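Local coordinates for epimerase domain-containing protein (Bacillus cereus HuA2-4, PDB 6ZLK) that interconverts UDP-glucuronic acid and UDP-galacturonic acid as an NAD-dependent 4-epimerase, holding the cofactor and the UDP-sugar in adjoining pockets, at residues 2-7 with 29-34; 62-67 with 103-108; 211-216 with 274-279. All blocks are in the same frame, centred on the assembly; numbering follows the deposited sequence.

Interaction 1: 2-7 with 29-34. With NAD (nicotinamide-adenine-dinucleotide), chain E.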
loop_
_atom_site.group_PDB
_atom_site.type_symbol
_atom_site.label_atom_id
_atom_site.label_comp_id
_atom_site.label_asym_id
_atom_site.label_seq_id
_atom_site.Cartn_x
_atom_site.Cartn_y
_atom_site.Cartn_z
ATOM N N LYS A 2 24.887 9.785 -15.112
ATOM C CA LYS A 2 23.682 9.787 -15.953
ATOM C C LYS A 2 22.502 9.499 -15.034
ATOM O O LYS A 2 22.484 8.488 -14.332
ATOM C CB LYS A 2 23.716 8.772 -17.087
ATOM C CG LYS A 2 22.642 9.016 -18.142
ATOM C CD LYS A 2 22.816 8.301 -19.462
ATOM C CE LYS A 2 21.733 8.717 -20.411
ATOM N NZ LYS A 2 22.047 8.310 -21.796
ATOM N N ILE A 3 21.528 10.374 -15.083
ATOM C CA ILE A 3 20.424 10.417 -14.107
ATOM C C ILE A 3 19.107 10.323 -14.875
ATOM O O ILE A 3 18.832 11.136 -15.775
ATOM C CB ILE A 3 20.509 11.709 -13.285
ATOM C CG1 ILE A 3 21.872 11.880 -12.600
ATOM C CG2 ILE A 3 19.368 11.743 -12.292
ATOM C CD1 ILE A 3 22.075 13.220 -12.056
ATOM N N LEU A 4 18.255 9.402 -14.465
ATOM C CA LEU A 4 16.885 9.282 -14.985
ATOM C C LEU A 4 15.972 10.013 -14.028
ATOM O O LEU A 4 16.014 9.731 -12.806
ATOM C CB LEU A 4 16.440 7.832 -15.051
ATOM C CG LEU A 4 14.997 7.615 -15.463
ATOM C CD1 LEU A 4 14.786 8.071 -16.900
ATOM C CD2 LEU A 4 14.636 6.151 -15.302
ATOM N N VAL A 5 15.192 10.973 -14.516
ATOM C CA VAL A 5 14.164 11.656 -13.707
ATOM C C VAL A 5 12.814 11.255 -14.214
ATOM O O VAL A 5 12.477 11.666 -15.364
ATOM C CB VAL A 5 14.294 13.183 -13.714
ATOM C CG1 VAL A 5 13.193 13.807 -12.890
ATOM C CG2 VAL A 5 15.666 13.613 -13.204
ATOM N N THR A 6 12.075 10.469 -13.476
ATOM C CA THR A 6 10.695 10.137 -13.909
ATOM C C THR A 6 9.810 11.298 -13.497
ATOM O O THR A 6 10.053 11.922 -12.430
ATOM C CB THR A 6 10.183 8.810 -13.367
ATOM O OG1 THR A 6 9.900 8.967 -11.968
ATOM C CG2 THR A 6 11.181 7.692 -13.579
ATOM N N GLY A 7 8.763 11.570 -14.272
ATOM C CA GLY A 7 7.881 12.704 -13.999
ATOM C C GLY A 7 8.573 14.036 -14.225
ATOM O O GLY A 7 8.206 15.009 -13.564
ATOM N N VAL A 29 18.088 12.194 -18.273
ATOM C CA VAL A 29 17.008 11.639 -19.124
ATOM C C VAL A 29 15.703 11.855 -18.359
ATOM O O VAL A 29 15.627 11.432 -17.190
ATOM C CB VAL A 29 17.198 10.146 -19.430
ATOM C CG1 VAL A 29 16.058 9.687 -20.311
ATOM C CG2 VAL A 29 18.529 9.843 -20.049
ATOM N N GLY A 30 14.764 12.579 -18.934
ATOM C CA GLY A 30 13.444 12.816 -18.360
ATOM C C GLY A 30 12.428 11.956 -19.048
ATOM O O GLY A 30 12.504 11.808 -20.297
ATOM N N ILE A 31 11.542 11.328 -18.310
ATOM C CA ILE A 31 10.461 10.542 -18.924
ATOM C C ILE A 31 9.153 11.043 -18.350
ATOM O O ILE A 31 9.014 11.125 -17.111
ATOM C CB ILE A 31 10.667 9.017 -18.792
ATOM C CG1 ILE A 31 9.562 8.258 -19.538
ATOM C CG2 ILE A 31 10.772 8.572 -17.330
ATOM C CD1 ILE A 31 9.880 6.789 -19.748
ATOM N N ASP A 32 8.161 11.312 -19.168
ATOM C CA ASP A 32 6.879 11.889 -18.749
ATOM C C ASP A 32 5.882 11.705 -19.894
ATOM O O ASP A 32 6.256 12.139 -20.942
ATOM C CB ASP A 32 7.141 13.336 -18.306
ATOM C CG ASP A 32 6.018 13.859 -17.419
ATOM O OD1 ASP A 32 4.855 13.708 -17.821
ATOM O OD2 ASP A 32 6.287 14.330 -16.266
ATOM N N HIS A 33 4.656 11.231 -19.674
ATOM C CA HIS A 33 3.682 11.263 -20.809
ATOM C C HIS A 33 2.497 12.160 -20.467
ATOM O O HIS A 33 1.457 12.052 -21.201
ATOM C CB HIS A 33 3.272 9.894 -21.315
ATOM C CG HIS A 33 2.404 9.192 -20.352
ATOM N ND1 HIS A 33 2.738 9.184 -19.010
ATOM C CD2 HIS A 33 1.282 8.471 -20.517
ATOM C CE1 HIS A 33 1.818 8.460 -18.374
ATOM N NE2 HIS A 33 0.889 8.044 -19.283
ATOM N N PHE A 34 2.714 13.177 -19.629
ATOM C CA PHE A 34 1.826 14.339 -19.482
ATOM C C PHE A 34 0.444 13.895 -18.997
ATOM O O PHE A 34 -0.568 14.098 -19.679
ATOM C CB PHE A 34 1.686 15.095 -20.804
ATOM C CG PHE A 34 2.944 15.647 -21.408
ATOM C CD1 PHE A 34 4.041 16.029 -20.660
ATOM C CD2 PHE A 34 3.000 15.861 -22.770
ATOM C CE1 PHE A 34 5.198 16.539 -21.256
ATOM C CE2 PHE A 34 4.140 16.405 -23.364
ATOM C CZ PHE A 34 5.253 16.695 -22.608
HETATM P PA NAD E . 3.191 16.558 -11.131
HETATM O O1A NAD E . 1.860 15.968 -11.396
HETATM O O2A NAD E . 3.456 17.990 -11.489
HETATM O O5B NAD E . 4.380 15.687 -11.681
HETATM C C5B NAD E . 4.344 14.249 -11.797
HETATM C C4B NAD E . 4.575 13.859 -13.236
HETATM O O4B NAD E . 4.536 12.417 -13.319
HETATM C C3B NAD E . 3.543 14.387 -14.217
HETATM O O3B NAD E . 4.052 15.386 -15.092
HETATM C C2B NAD E . 3.002 13.118 -14.885
HETATM O O2B NAD E . 2.724 13.229 -16.269
HETATM C C1B NAD E . 4.134 12.115 -14.641
HETATM N N9A NAD E . 3.712 10.725 -14.629
HETATM C C8A NAD E . 2.732 10.152 -13.861
HETATM N N7A NAD E . 2.580 8.872 -14.078
HETATM C C5A NAD E . 3.470 8.612 -15.118
HETATM C C6A NAD E . 3.773 7.455 -15.852
HETATM N N6A NAD E . 3.130 6.275 -15.711
HETATM N N1A NAD E . 4.756 7.533 -16.780
HETATM C C2A NAD E . 5.386 8.716 -16.963
HETATM N N3A NAD E . 5.146 9.894 -16.370
HETATM C C4A NAD E . 4.198 9.763 -15.446
HETATM O O3 NAD E . 3.359 16.397 -9.543
HETATM P PN NAD E . 4.465 17.076 -8.546
HETATM O O1N NAD E . 3.744 18.025 -7.708
HETATM O O2N NAD E . 5.615 17.458 -9.341
HETATM O O5D NAD E . 4.860 15.815 -7.683
HETATM C C5D NAD E . 6.018 15.137 -8.003
HETATM C C4D NAD E . 6.208 14.059 -6.975
HETATM O O4D NAD E . 6.358 14.642 -5.668
HETATM C C3D NAD E . 5.056 13.047 -6.876
HETATM O O3D NAD E . 5.591 11.729 -6.662
HETATM C C2D NAD E . 4.309 13.463 -5.611
HETATM O O2D NAD E . 3.548 12.383 -5.063
HETATM C C1D NAD E . 5.486 13.997 -4.800
HETATM N N1N NAD E . 5.121 15.024 -3.837
HETATM C C2N NAD E . 4.726 16.262 -4.248
HETATM C C3N NAD E . 4.391 17.195 -3.331
HETATM C C7N NAD E . 3.881 18.534 -3.735
HETATM O O7N NAD E . 3.626 19.303 -2.824
HETATM N N7N NAD E . 3.796 18.840 -5.037
HETATM C C4N NAD E . 4.560 16.917 -1.962
HETATM C C5N NAD E . 4.818 15.609 -1.562
HETATM C C6N NAD E . 5.148 14.695 -2.513
#
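Leu4 and Val29 face each other across two parallel strands whose axes approach to 4.7 Å at an angle of 16°. Backbone bonds set the register. Val29 N donates to Ile3 O, Val5 N to Val29 O (2.7 Å), Ile31 N to Val5 O, and Gly7 N to Ile31 O, the last the most bent at 133°. Apolar contacts fill the face carrying Leu4, Thr6, Val29 and Ile31. Leu4 CD1 lies 4.0 Å from Val29 CG1 and 4.1 Å from Ile31 CG2, and the Thr6 CG2 methyl meets Ile31 CG2 at 3.9 Å. Leucines of helix 68-72 cover this face, while helix 11-21 packs on Val5 from the other, completing the beta-alpha-beta unit that opens a Rossmann fold.

Polar chemistry gathers beyond the C-terminal strand ends. With CG anti to the backbone N (chi1 -160°), the Asp32 carboxylate turns back toward Gly7 and meets the adenosine ribose of NAD: O2B donates to Asp32 OD1 and O3B to Asp32 OD2, each at 2.7 Å. Phe34 N also donates to Asp32 OD1, closing an Asx turn, and Ala9 N holds OD2. Gripping both ribose hydroxyls, the carboxylate would probably disfavour a 2'-phosphate, consistent with NAD as cofactor.

Interaction 2: 62-67 with 103-108. With NAD (nicotinamide-adenine-dinucleotide), chain E.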
loop_
_atom_site.group_PDB
_atom_site.type_symbol
_atom_site.label_atom_id
_atom_site.label_comp_id
_atom_site.label_asym_id
_atom_site.label_seq_id
_atom_site.Cartn_x
_atom_site.Cartn_y
_atom_site.Cartn_z
ATOM N N ASP A 62 4.650 6.659 -21.356
ATOM C CA ASP A 62 4.261 6.064 -20.049
ATOM C C ASP A 62 5.359 5.119 -19.622
ATOM O O ASP A 62 5.771 4.331 -20.427
ATOM C CB ASP A 62 2.962 5.282 -20.229
ATOM C CG ASP A 62 2.294 4.758 -18.987
ATOM O OD1 ASP A 62 2.974 4.601 -17.958
ATOM O OD2 ASP A 62 1.049 4.522 -19.080
ATOM N N ILE A 63 5.822 5.182 -18.378
ATOM C CA ILE A 63 6.792 4.176 -17.924
ATOM C C ILE A 63 6.270 2.754 -18.164
ATOM O O ILE A 63 7.078 1.867 -18.405
ATOM C CB ILE A 63 7.069 4.460 -16.448
ATOM C CG1 ILE A 63 7.834 5.782 -16.345
ATOM C CG2 ILE A 63 7.819 3.279 -15.837
ATOM C CD1 ILE A 63 7.687 6.477 -15.030
ATOM N N LEU A 64 4.984 2.506 -18.045
ATOM C CA LEU A 64 4.467 1.124 -18.182
ATOM C C LEU A 64 4.533 0.665 -19.650
ATOM O O LEU A 64 4.574 -0.574 -19.878
ATOM C CB LEU A 64 3.015 1.148 -17.703
ATOM C CG LEU A 64 2.815 1.452 -16.224
ATOM C CD1 LEU A 64 1.335 1.408 -15.895
ATOM C CD2 LEU A 64 3.606 0.494 -15.338
ATOM N N ASN A 65 4.574 1.590 -20.592
ATOM C CA ASN A 65 4.684 1.298 -22.048
ATOM C C ASN A 65 6.137 1.300 -22.511
ATOM O O ASN A 65 6.372 1.078 -23.692
ATOM C CB ASN A 65 3.909 2.290 -22.892
ATOM C CG ASN A 65 2.409 2.242 -22.685
ATOM O OD1 ASN A 65 1.848 1.301 -22.086
ATOM N ND2 ASN A 65 1.724 3.274 -23.170
ATOM N N THR A 66 7.091 1.596 -21.649
ATOM C CA THR A 66 8.502 1.815 -22.037
ATOM C C THR A 66 9.270 0.514 -21.830
ATOM O O THR A 66 9.036 -0.136 -20.828
ATOM C CB THR A 66 9.144 2.936 -21.201
ATOM O OG1 THR A 66 8.401 4.077 -21.615
ATOM C CG2 THR A 66 10.619 3.136 -21.438
ATOM N N ASP A 67 10.252 0.276 -22.693
ATOM C CA ASP A 67 11.281 -0.774 -22.513
ATOM C C ASP A 67 12.257 -0.326 -21.428
ATOM O O ASP A 67 13.199 0.403 -21.740
ATOM C CB ASP A 67 12.078 -1.005 -23.793
ATOM C CG ASP A 67 13.034 -2.178 -23.665
ATOM O OD1 ASP A 67 13.259 -2.688 -22.508
ATOM O OD2 ASP A 67 13.517 -2.603 -24.731
ATOM N N ILE A 103 1.732 2.660 -7.767
ATOM C CA ILE A 103 2.163 1.322 -7.281
ATOM C C ILE A 103 2.764 0.508 -8.428
ATOM O O ILE A 103 3.934 0.116 -8.329
ATOM C CB ILE A 103 1.013 0.587 -6.584
ATOM C CG1 ILE A 103 0.370 1.445 -5.503
ATOM C CG2 ILE A 103 1.520 -0.724 -6.000
ATOM C CD1 ILE A 103 -0.731 0.796 -4.727
ATOM N N MET A 104 2.012 0.302 -9.506
ATOM C CA MET A 104 2.504 -0.568 -10.602
ATOM C C MET A 104 3.750 0.057 -11.242
ATOM O O MET A 104 4.728 -0.658 -11.507
ATOM C CB MET A 104 1.452 -0.829 -11.688
ATOM C CG MET A 104 0.372 -1.760 -11.278
ATOM S SD MET A 104 1.007 -3.415 -10.958
ATOM C CE MET A 104 2.178 -3.763 -12.249
ATOM N N VAL A 105 3.789 1.363 -11.452
ATOM C CA VAL A 105 4.976 2.023 -12.043
ATOM C C VAL A 105 6.200 1.802 -11.148
ATOM O O VAL A 105 7.284 1.526 -11.634
ATOM C CB VAL A 105 4.670 3.517 -12.264
ATOM C CG1 VAL A 105 5.923 4.346 -12.385
ATOM C CG2 VAL A 105 3.848 3.669 -13.527
ATOM N N THR A 106 6.028 1.946 -9.855
ATOM C CA THR A 106 7.154 1.818 -8.923
ATOM C C THR A 106 7.660 0.370 -8.962
ATOM O O THR A 106 8.882 0.161 -9.043
ATOM C CB THR A 106 6.755 2.247 -7.512
ATOM O OG1 THR A 106 6.384 3.634 -7.514
ATOM C CG2 THR A 106 7.872 2.082 -6.515
ATOM N N GLN A 107 6.747 -0.574 -8.953
ATOM C CA GLN A 107 7.167 -1.995 -9.021
ATOM C C GLN A 107 7.942 -2.227 -10.323
ATOM O O GLN A 107 8.970 -2.935 -10.290
ATOM C CB GLN A 107 5.986 -2.940 -8.887
ATOM C CG GLN A 107 6.423 -4.395 -8.789
ATOM C CD GLN A 107 6.174 -5.176 -10.044
ATOM O OE1 GLN A 107 5.813 -4.624 -11.072
ATOM N NE2 GLN A 107 6.421 -6.480 -9.956
ATOM N N GLN A 108 7.443 -1.760 -11.450
ATOM C CA GLN A 108 8.129 -2.037 -12.727
ATOM C C GLN A 108 9.538 -1.413 -12.737
ATOM O O GLN A 108 10.487 -2.041 -13.262
ATOM C CB GLN A 108 7.309 -1.509 -13.902
ATOM C CG GLN A 108 6.026 -2.294 -14.143
ATOM C CD GLN A 108 5.660 -2.288 -15.621
ATOM O OE1 GLN A 108 6.180 -1.524 -16.429
ATOM N NE2 GLN A 108 4.708 -3.123 -15.988
HETATM P PA NAD E . 3.191 16.558 -11.131
HETATM O O1A NAD E . 1.860 15.968 -11.396
HETATM O O2A NAD E . 3.456 17.990 -11.489
HETATM O O5B NAD E . 4.380 15.687 -11.681
HETATM C C5B NAD E . 4.344 14.249 -11.797
HETATM C C4B NAD E . 4.575 13.859 -13.236
HETATM O O4B NAD E . 4.536 12.417 -13.319
HETATM C C3B NAD E . 3.543 14.387 -14.217
HETATM O O3B NAD E . 4.052 15.386 -15.092
HETATM C C2B NAD E . 3.002 13.118 -14.885
HETATM O O2B NAD E . 2.724 13.229 -16.269
HETATM C C1B NAD E . 4.134 12.115 -14.641
HETATM N N9A NAD E . 3.712 10.725 -14.629
HETATM C C8A NAD E . 2.732 10.152 -13.861
HETATM N N7A NAD E . 2.580 8.872 -14.078
HETATM C C5A NAD E . 3.470 8.612 -15.118
HETATM C C6A NAD E . 3.773 7.455 -15.852
HETATM N N6A NAD E . 3.130 6.275 -15.711
HETATM N N1A NAD E . 4.756 7.533 -16.780
HETATM C C2A NAD E . 5.386 8.716 -16.963
HETATM N N3A NAD E . 5.146 9.894 -16.370
HETATM C C4A NAD E . 4.198 9.763 -15.446
HETATM O O3 NAD E . 3.359 16.397 -9.543
HETATM P PN NAD E . 4.465 17.076 -8.546
HETATM O O1N NAD E . 3.744 18.025 -7.708
HETATM O O2N NAD E . 5.615 17.458 -9.341
HETATM O O5D NAD E . 4.860 15.815 -7.683
HETATM C C5D NAD E . 6.018 15.137 -8.003
HETATM C C4D NAD E . 6.208 14.059 -6.975
HETATM O O4D NAD E . 6.358 14.642 -5.668
HETATM C C3D NAD E . 5.056 13.047 -6.876
HETATM O O3D NAD E . 5.591 11.729 -6.662
HETATM C C2D NAD E . 4.309 13.463 -5.611
HETATM O O2D NAD E . 3.548 12.383 -5.063
HETATM C C1D NAD E . 5.486 13.997 -4.800
HETATM N N1N NAD E . 5.121 15.024 -3.837
HETATM C C2N NAD E . 4.726 16.262 -4.248
HETATM C C3N NAD E . 4.391 17.195 -3.331
HETATM C C7N NAD E . 3.881 18.534 -3.735
HETATM O O7N NAD E . 3.626 19.303 -2.824
HETATM N N7N NAD E . 3.796 18.840 -5.037
HETATM C C4N NAD E . 4.560 16.917 -1.962
HETATM C C5N NAD E . 4.818 15.609 -1.562
HETATM C C6N NAD E . 5.148 14.695 -2.513
HETATM O O HOH W 1 4.875 -3.078 -19.001
HETATM O O HOH W 2 7.282 -1.103 -18.976
#
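Ile63 and Leu64 lean on Val105 where the loop after strand 56-59 meets helix 96-113, at the adenine end of the Rossmann-fold cofactor site. The tight part is wholly apolar. Ile63 CD1 touches Val105 CG1 at 3.8 Å, and Leu64 CG comes to 3.6 Å from the other methyl, Val105 CG2, so the valine's two branches are shared between neighbouring loop residues. That division follows from chi1 of 159°, which places CG1 anti to the backbone N and CG2 beside that nitrogen. Both loop side chains run at about a right angle to the valine.

The same residues border the adenine. Ile63 N donates to NAD N1A in a nearly straight bond (170°), while NAD N6A donates to Asp62 OD1. Asp62 OD1 also accepts from Leu64 N, which approaches from above the carboxylate plane, 56° out of it; this Asx turn fixes the carboxylate against the loop. Thus the adenine's N1A and N6A positions are both read by this loop, and Val105 CG2 packs 3.5 Å from N6A.

Toward Gln108 the contact turns polar and wet. Leu64 CD2 still rests against the terminal amide, 3.4 Å from Gln108 OE1, but polar links between loop and helix pass through solvent. One water accepts from Gln108 NE2 and can donate to Leu64 O, one of several acceptors near it. A second is placed to donate to Thr66 O at 2.7 Å and to Gln108 OE1 at 2.8 Å, though more acceptors surround it than it has protons.

Interaction 3: 211-216 with 274-279. With UGB ((2S,3R,4S,5R,6R)-6-[[[(2R,3S,4R,5R)-5-(2,4-dioxopyrimidin-1-yl)-3,4-dihydroxy-oxolan-2-yl]methoxy-hydroxy-phosphoryl]oxy-hydroxy-phosphoryl]oxy-3,4,5-trihydroxy-oxane-2-carboxylic acid), chain G.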
loop_
_atom_site.group_PDB
_atom_site.type_symbol
_atom_site.label_atom_id
_atom_site.label_comp_id
_atom_site.label_asym_id
_atom_site.label_seq_id
_atom_site.Cartn_x
_atom_site.Cartn_y
_atom_site.Cartn_z
ATOM N N GLN A 211 -6.196 25.012 9.284
ATOM C CA GLN A 211 -5.307 23.869 8.974
ATOM C C GLN A 211 -3.915 24.433 8.656
ATOM O O GLN A 211 -3.814 25.524 8.107
ATOM C CB GLN A 211 -5.788 22.964 7.856
ATOM C CG GLN A 211 -5.988 23.679 6.532
ATOM C CD GLN A 211 -7.389 24.159 6.256
ATOM O OE1 GLN A 211 -8.064 24.738 7.123
ATOM N NE2 GLN A 211 -7.848 23.881 5.039
ATOM N N THR A 212 -2.876 23.711 9.054
ATOM C CA THR A 212 -1.481 24.186 8.873
ATOM C C THR A 212 -0.744 23.141 8.060
ATOM O O THR A 212 -1.073 21.938 8.070
ATOM C CB THR A 212 -0.758 24.471 10.193
ATOM O OG1 THR A 212 -0.647 23.267 10.955
ATOM C CG2 THR A 212 -1.482 25.502 11.011
ATOM N N ARG A 213 0.257 23.626 7.376
ATOM C CA ARG A 213 1.169 22.758 6.645
ATOM C C ARG A 213 2.600 23.253 6.843
ATOM O O ARG A 213 2.850 24.461 7.051
ATOM C CB ARG A 213 0.924 22.782 5.126
ATOM C CG ARG A 213 -0.426 22.256 4.674
ATOM C CD ARG A 213 -0.520 20.763 4.918
ATOM N NE ARG A 213 -1.795 20.167 4.464
ATOM C CZ ARG A 213 -2.847 19.895 5.244
ATOM N NH1 ARG A 213 -2.856 20.233 6.523
ATOM N NH2 ARG A 213 -3.889 19.221 4.745
ATOM N N ASP A 214 3.488 22.305 6.724
ATOM C CA ASP A 214 4.945 22.561 6.656
ATOM C C ASP A 214 5.303 22.838 5.203
ATOM O O ASP A 214 5.918 22.009 4.540
ATOM C CB ASP A 214 5.677 21.319 7.134
ATOM C CG ASP A 214 7.108 21.657 7.447
ATOM O OD1 ASP A 214 7.576 22.732 6.973
ATOM O OD2 ASP A 214 7.694 20.891 8.257
ATOM N N PHE A 215 4.958 24.009 4.752
ATOM C CA PHE A 215 5.127 24.367 3.340
ATOM C C PHE A 215 6.611 24.443 3.017
ATOM O O PHE A 215 7.395 25.069 3.745
ATOM C CB PHE A 215 4.521 25.732 3.134
ATOM C CG PHE A 215 3.021 25.752 3.258
ATOM C CD1 PHE A 215 2.219 25.082 2.347
ATOM C CD2 PHE A 215 2.426 26.424 4.314
ATOM C CE1 PHE A 215 0.833 25.115 2.449
ATOM C CE2 PHE A 215 1.036 26.461 4.423
ATOM C CZ PHE A 215 0.248 25.812 3.487
ATOM N N THR A 216 6.990 23.787 1.944
ATOM C CA THR A 216 8.394 23.658 1.515
ATOM C C THR A 216 8.560 24.447 0.216
ATOM O O THR A 216 8.046 24.058 -0.808
ATOM C CB THR A 216 8.870 22.217 1.374
ATOM O OG1 THR A 216 8.515 21.484 2.562
ATOM C CG2 THR A 216 10.358 22.178 1.092
ATOM N N PRO A 274 -12.798 15.240 2.772
ATOM C CA PRO A 274 -12.236 14.059 3.416
ATOM C C PRO A 274 -10.802 13.790 2.954
ATOM O O PRO A 274 -10.405 14.130 1.845
ATOM C CB PRO A 274 -13.140 12.882 3.013
ATOM C CG PRO A 274 -14.031 13.396 1.925
ATOM C CD PRO A 274 -13.973 14.910 1.955
ATOM N N GLY A 275 -10.032 13.174 3.834
ATOM C CA GLY A 275 -8.688 12.711 3.453
ATOM C C GLY A 275 -7.586 13.654 3.862
ATOM O O GLY A 275 -6.439 13.293 3.642
ATOM N N GLU A 276 -7.907 14.823 4.408
ATOM C CA GLU A 276 -6.839 15.834 4.630
ATOM C C GLU A 276 -6.606 15.963 6.115
ATOM O O GLU A 276 -7.559 16.154 6.874
ATOM C CB GLU A 276 -7.243 17.196 4.121
ATOM C CG GLU A 276 -7.702 17.210 2.705
ATOM C CD GLU A 276 -7.550 18.618 2.169
ATOM O OE1 GLU A 276 -8.452 19.457 2.445
ATOM O OE2 GLU A 276 -6.545 18.847 1.504
ATOM N N PRO A 277 -5.338 15.923 6.577
ATOM C CA PRO A 277 -5.035 16.185 7.970
ATOM C C PRO A 277 -5.192 17.673 8.321
ATOM O O PRO A 277 -5.062 18.548 7.451
ATOM C CB PRO A 277 -3.549 15.799 8.073
ATOM C CG PRO A 277 -3.006 16.095 6.700
ATOM C CD PRO A 277 -4.118 15.688 5.754
ATOM N N LYS A 278 -5.422 17.956 9.597
ATOM C CA LYS A 278 -5.535 19.333 10.126
ATOM C C LYS A 278 -4.163 19.992 10.154
ATOM O O LYS A 278 -4.064 21.208 10.097
ATOM C CB LYS A 278 -6.130 19.327 11.536
ATOM C CG LYS A 278 -7.624 19.020 11.555
ATOM C CD LYS A 278 -8.207 18.924 12.962
ATOM C CE LYS A 278 -8.214 20.248 13.709
ATOM N NZ LYS A 278 -8.253 20.057 15.185
ATOM N N GLN A 279 -3.112 19.206 10.289
ATOM C CA GLN A 279 -1.749 19.738 10.466
ATOM C C GLN A 279 -0.748 18.792 9.804
ATOM O O GLN A 279 -0.879 17.550 9.959
ATOM C CB GLN A 279 -1.447 19.802 11.970
ATOM C CG GLN A 279 0.008 20.064 12.305
ATOM C CD GLN A 279 0.191 20.135 13.803
ATOM O OE1 GLN A 279 0.731 19.224 14.435
ATOM N NE2 GLN A 279 -0.365 21.191 14.394
HETATM N N1 UGB G . -6.909 24.192 0.289
HETATM C C2 UGB G . -7.796 25.244 0.433
HETATM O O2 UGB G . -8.128 25.701 1.521
HETATM N N3 UGB G . -8.262 25.750 -0.746
HETATM C C4 UGB G . -7.959 25.316 -2.021
HETATM O O4 UGB G . -8.482 25.875 -2.984
HETATM C C5 UGB G . -7.049 24.208 -2.081
HETATM C C6 UGB G . -6.570 23.696 -0.943
HETATM P PA UGB G . -2.328 21.895 -1.016
HETATM P PB UGB G . -1.742 19.418 0.413
HETATM O "O'P" UGB G . -0.767 16.655 -3.910
HETATM O "O'Q" UGB G . 1.297 16.290 -3.974
HETATM C "C1'" UGB G . -0.676 17.047 0.245
HETATM O O1A UGB G . -1.481 23.117 -1.044
HETATM O O1B UGB G . -2.889 18.746 -0.267
HETATM C C1D UGB G . -6.324 23.630 1.509
HETATM C "C2'" UGB G . 0.522 16.563 1.036
HETATM O "O2'" UGB G . 0.556 17.240 2.294
HETATM O O2A UGB G . -3.026 21.432 -2.241
HETATM O O2B UGB G . -1.832 19.793 1.845
HETATM C C2D UGB G . -6.288 22.107 1.464
HETATM O O2D UGB G . -7.564 21.634 1.849
HETATM C "C3'" UGB G . 1.772 16.838 0.229
HETATM O "O3'" UGB G . 2.916 16.355 0.946
HETATM O O3A UGB G . -1.407 20.706 -0.474
HETATM O O3B UGB G . -0.484 18.459 0.194
HETATM C C3D UGB G . -5.143 21.819 2.440
HETATM O O3D UGB G . -5.619 21.802 3.777
HETATM C "C4'" UGB G . 1.617 16.235 -1.169
HETATM O "O4'" UGB G . 1.353 14.829 -1.100
HETATM C C4D UGB G . -4.186 23.002 2.227
HETATM O O4D UGB G . -4.978 24.039 1.597
HETATM C "C5'" UGB G . 0.420 16.906 -1.848
HETATM O "O5'" UGB G . -0.718 16.511 -1.077
HETATM C C5D UGB G . -2.972 22.713 1.384
HETATM O O5D UGB G . -3.395 22.052 0.174
HETATM C "C6'" UGB G . 0.300 16.579 -3.346
HETATM O O HOH W 3 -1.705 23.100 13.343
HETATM O O HOH W 4 -4.038 17.747 2.314
#
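Arg213 reaches Pro277 end-on, and both terminal nitrogens of its guanidinium donate to the single atom Pro277 O, NH1 at 2.9 Å and NH2 at 3.0 Å. Both bonds are bent, near 140°, as expected when one oxygen sits between two N-H groups. NH2 lies in the carbonyl plane of Pro277, whereas NH1 stands above it. NH1 makes a further bond to Thr212 O, close to the guanidinium plane, and NH2 donates to a water that can in turn donate to Glu276 OE2, among other acceptors. The remaining nitrogen serves the substrate: Arg213 NE meets the beta-phosphate oxygen O2B of UGB at 2.6 Å and 170°. All three nitrogens are therefore engaged, which fixes the rotation of the group; a bend at chi2 (-68°) brings the chain back toward the loop, although its CB points away from it.

Strand 212-217 belongs to the main sheet, and the loop after strand 267-270 folds over its start, so the contact forms one wall of the UDP-sugar site in this epimerase-family enzyme. The ribose O3D of UGB lies over one guanidinium face, toward its rim, with Pro277 CG over the opposite one. Gln211 NE2 adds a longer bond of 3.3 Å to O3D, replaced by O2D when UDP-glucuronic acid is bound, and Phe206 O is its stronger partner. Glu276 OE1 lies doubtfully close to the other ribose hydroxyl, O2D, while its OE2 is held in a salt bridge by Arg88.

Backbone needs are met alongside. Thr212 N donates to Lys278 O, and Gln279 N finds its acceptor in Glu132. At the outer margin Thr212 OG1 and Gln279 NE2 share a water, each 2.6 Å from its oxygen, with NE2 donating.

From the N terminus, interaction 1 closes the first beta-alpha-beta loop, pairing strand 2-6 with strand 27-31 after helix 11-21. Interaction 2 follows, bringing the loop after strand 56-59 against helix 96-113, and interaction 3 joins strand 212-217 to the loop before helix 285-291. The three closures run in series, neither nested nor crossed. Interactions 1 and 2 lie 12 Å apart between centres and touch, Thr6 CB meeting Ile63 CD1 at 3.8 Å; together they hold the adenosine part of NAD. Interaction 3, across the chain's centre and about 29 Å from interaction 1 between centres, reaches the same sheet but serves the UDP-sugar.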